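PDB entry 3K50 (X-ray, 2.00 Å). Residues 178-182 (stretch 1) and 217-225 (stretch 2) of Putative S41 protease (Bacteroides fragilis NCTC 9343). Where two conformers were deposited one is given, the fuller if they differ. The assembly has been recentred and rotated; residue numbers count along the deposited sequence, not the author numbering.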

# COMPACT_ATOMS: atom_id res chain seq x y z
N ARG A 178 -12.12 3.68 0.46
CA ARG A 178 -13.03 4.82 0.38
C ARG A 178 -13.27 5.16 -1.11
O ARG A 178 -12.35 5.07 -1.94
CB ARG A 178 -12.44 6.03 1.13
CG ARG A 178 -13.46 6.89 1.95
CD ARG A 178 -14.00 6.14 3.18
NE ARG A 178 -13.38 6.39 4.51
CZ ARG A 178 -13.31 5.49 5.52
NH1 ARG A 178 -13.61 4.19 5.36
NH2 ARG A 178 -12.81 5.87 6.69
N PHE A 179 -14.50 5.62 -1.35
CA PHE A 179 -15.09 5.97 -2.65
C PHE A 179 -15.79 7.31 -2.62
O PHE A 179 -16.49 7.63 -1.64
CB PHE A 179 -16.19 4.95 -2.97
CG PHE A 179 -17.03 5.27 -4.19
CD1 PHE A 179 -18.16 6.09 -4.10
CD2 PHE A 179 -16.72 4.69 -5.42
CE1 PHE A 179 -18.98 6.36 -5.25
CE2 PHE A 179 -17.51 4.94 -6.55
CZ PHE A 179 -18.65 5.79 -6.45
N GLU A 180 -15.63 8.09 -3.67
CA GLU A 180 -16.45 9.28 -3.77
C GLU A 180 -16.47 9.83 -5.17
O GLU A 180 -15.48 9.65 -5.90
CB GLU A 180 -15.84 10.42 -2.94
CG GLU A 180 -16.37 10.53 -1.58
CD GLU A 180 -16.11 11.86 -1.09
OE1 GLU A 180 -14.94 12.29 -1.23
OE2 GLU A 180 -17.09 12.47 -0.62
N ILE A 181 -17.58 10.50 -5.51
CA ILE A 181 -17.65 11.31 -6.73
C ILE A 181 -17.73 12.77 -6.26
O ILE A 181 -18.64 13.14 -5.50
CB ILE A 181 -18.82 10.97 -7.64
CG1 ILE A 181 -18.66 9.53 -8.15
CG2 ILE A 181 -18.88 11.97 -8.83
CD1 ILE A 181 -19.91 8.95 -8.76
N ILE A 182 -16.77 13.57 -6.70
CA ILE A 182 -16.66 14.96 -6.31
C ILE A 182 -16.92 15.88 -7.48
O ILE A 182 -16.19 15.84 -8.49
CB ILE A 182 -15.22 15.20 -5.81
CG1 ILE A 182 -14.89 14.18 -4.69
CG2 ILE A 182 -14.97 16.68 -5.40
CD1 ILE A 182 -13.37 14.05 -4.39
N ARG A 217 -18.25 0.75 -11.89
CA ARG A 217 -19.57 0.86 -12.43
C ARG A 217 -20.25 2.15 -11.89
O ARG A 217 -20.88 2.87 -12.66
CB ARG A 217 -20.39 -0.37 -12.03
CG ARG A 217 -21.81 -0.42 -12.66
CD ARG A 217 -22.72 -1.38 -11.88
NE ARG A 217 -22.77 -0.98 -10.47
CZ ARG A 217 -23.49 -1.57 -9.51
NH1 ARG A 217 -24.29 -2.59 -9.80
NH2 ARG A 217 -23.42 -1.09 -8.27
N ASP A 218 -20.14 2.42 -10.59
CA ASP A 218 -20.71 3.61 -9.96
C ASP A 218 -20.04 4.87 -10.52
O ASP A 218 -20.71 5.87 -10.80
CB ASP A 218 -20.57 3.56 -8.43
CG ASP A 218 -21.47 2.50 -7.77
OD1 ASP A 218 -22.36 1.91 -8.46
OD2 ASP A 218 -21.28 2.27 -6.55
N PHE A 219 -18.73 4.81 -10.76
CA PHE A 219 -18.06 5.94 -11.37
C PHE A 219 -18.59 6.25 -12.76
O PHE A 219 -18.80 7.40 -13.07
CB PHE A 219 -16.56 5.75 -11.45
CG PHE A 219 -15.86 5.82 -10.11
CD1 PHE A 219 -16.19 6.79 -9.17
CD2 PHE A 219 -14.84 4.95 -9.83
CE1 PHE A 219 -15.52 6.85 -7.97
CE2 PHE A 219 -14.16 5.01 -8.61
CZ PHE A 219 -14.52 5.94 -7.68
N GLN A 220 -18.79 5.22 -13.59
CA GLN A 220 -19.29 5.43 -14.94
C GLN A 220 -20.74 5.99 -14.89
O GLN A 220 -21.07 6.93 -15.59
CB GLN A 220 -19.26 4.13 -15.72
CG GLN A 220 -19.69 4.26 -17.17
CD GLN A 220 -20.03 2.93 -17.77
OE1 GLN A 220 -20.70 2.09 -17.13
NE2 GLN A 220 -19.57 2.69 -19.01
N THR A 221 -21.59 5.42 -14.05
CA THR A 221 -22.93 5.91 -13.89
C THR A 221 -22.92 7.40 -13.55
O THR A 221 -23.74 8.14 -14.08
CB THR A 221 -23.64 5.15 -12.78
OG1 THR A 221 -23.82 3.80 -13.23
CG2 THR A 221 -25.03 5.81 -12.45
N GLY A 222 -21.99 7.81 -12.70
CA GLY A 222 -21.87 9.22 -12.30
C GLY A 222 -21.19 10.14 -13.32
O GLY A 222 -21.05 11.34 -13.08
N GLY A 223 -20.69 9.58 -14.40
CA GLY A 223 -20.09 10.37 -15.44
C GLY A 223 -18.73 10.95 -15.14
O GLY A 223 -18.33 11.96 -15.71
N VAL A 224 -17.99 10.28 -14.28
CA VAL A 224 -16.65 10.71 -13.93
C VAL A 224 -15.79 10.95 -15.18
O VAL A 224 -15.80 10.14 -16.13
CB VAL A 224 -16.04 9.64 -12.98
CG1 VAL A 224 -14.58 9.65 -13.02
CG2 VAL A 224 -16.63 9.85 -11.60
N ASN A 225 -15.11 12.08 -15.22
CA ASN A 225 -14.21 12.45 -16.32
C ASN A 225 -12.81 12.87 -15.83
O ASN A 225 -11.98 13.23 -16.62
CB ASN A 225 -14.82 13.54 -17.22
CG ASN A 225 -15.46 14.64 -16.45
OD1 ASN A 225 -14.85 15.24 -15.53
ND2 ASN A 225 -16.74 14.96 -16.80

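What lies at the apolar centre of the contact? Phe219 does, reached from the strand by Phe179 and Ile181. The CA-to-CB bond of Phe219 points sideways, but with chi1 at -71° (m) the ring swings in closer to the strand. The ring of Phe179 comes over one face of it, with CE2 of Phe179 only 3.1 Å from CE1 of Phe219. The two planes lie near parallel, 15° apart, and the ring centroids are 4.5 Å from each other; because the rings are slid apart they barely overlap. Ile181 approaches at the edge of the same Phe219 ring, where its CG1 sits 3.8 Å from CD1 of Phe219. One aromatic side chain is thus used twice, its face by an aromatic neighbour and its edge by an aliphatic one.

How does the backbone bring these side chains together? The strand and the helix run almost parallel, with 7° between their N-to-C directions and 9.4 Å between their axes at closest approach. The CA atoms of Ile181 and Phe219, 7.1 Å apart, set the register. In an extended strand alternate side chains fall on the same side, so Phe179 and Ile181 both point toward the helix while Glu180 between them points away. Glu180 still contributes through its backbone: its O atom lies 3.5 Å from CE1 of Phe219, near the plane of that ring. No hydrogen bond joins the two stretches, so they meet through packing alone.

How does the chain around Gly222 fit so closely against Ile181? The CD1 atom of Ile181 lies 4.1 Å from CA of Gly222, and a CB placed ideally on that glycine would come within 2.5 Å of the same CD1, a clash. Glycine leaves room for the isoleucine tip. The next residue, Gly223, has a phi of 73°, a value that favours glycine, and it leaves helical geometry in a Schellman motif. Two backbone bonds reach back into the last turn, from Gly223 N to Gln220 O at 2.9 Å and from Val224 N to Phe219 O at 3.2 Å. The turn leaves Val224 beside the strand, its CG2 4.0 Å from CG1 of Ile181, adding another apolar contact.

What happens where the contact becomes polar? Asp218 points toward the strand, yet what it offers Phe179 is its aliphatic carbon: CB of Asp218 is 3.5 Å from CZ of Phe179. Its carboxylate is engaged within its own stretch, where OD1 of Asp218 forms a salt bridge with NH2 of Arg217 at 3.2 Å. The O atom of Asp218 lies 3.8 Å from CD1 of Ile181, but it accepts a helical hydrogen bond from N of Gly222 at 3.0 Å. Its polar need is therefore met within the helical stretch, and the approach of the isoleucine methyl is simple van der Waals contact.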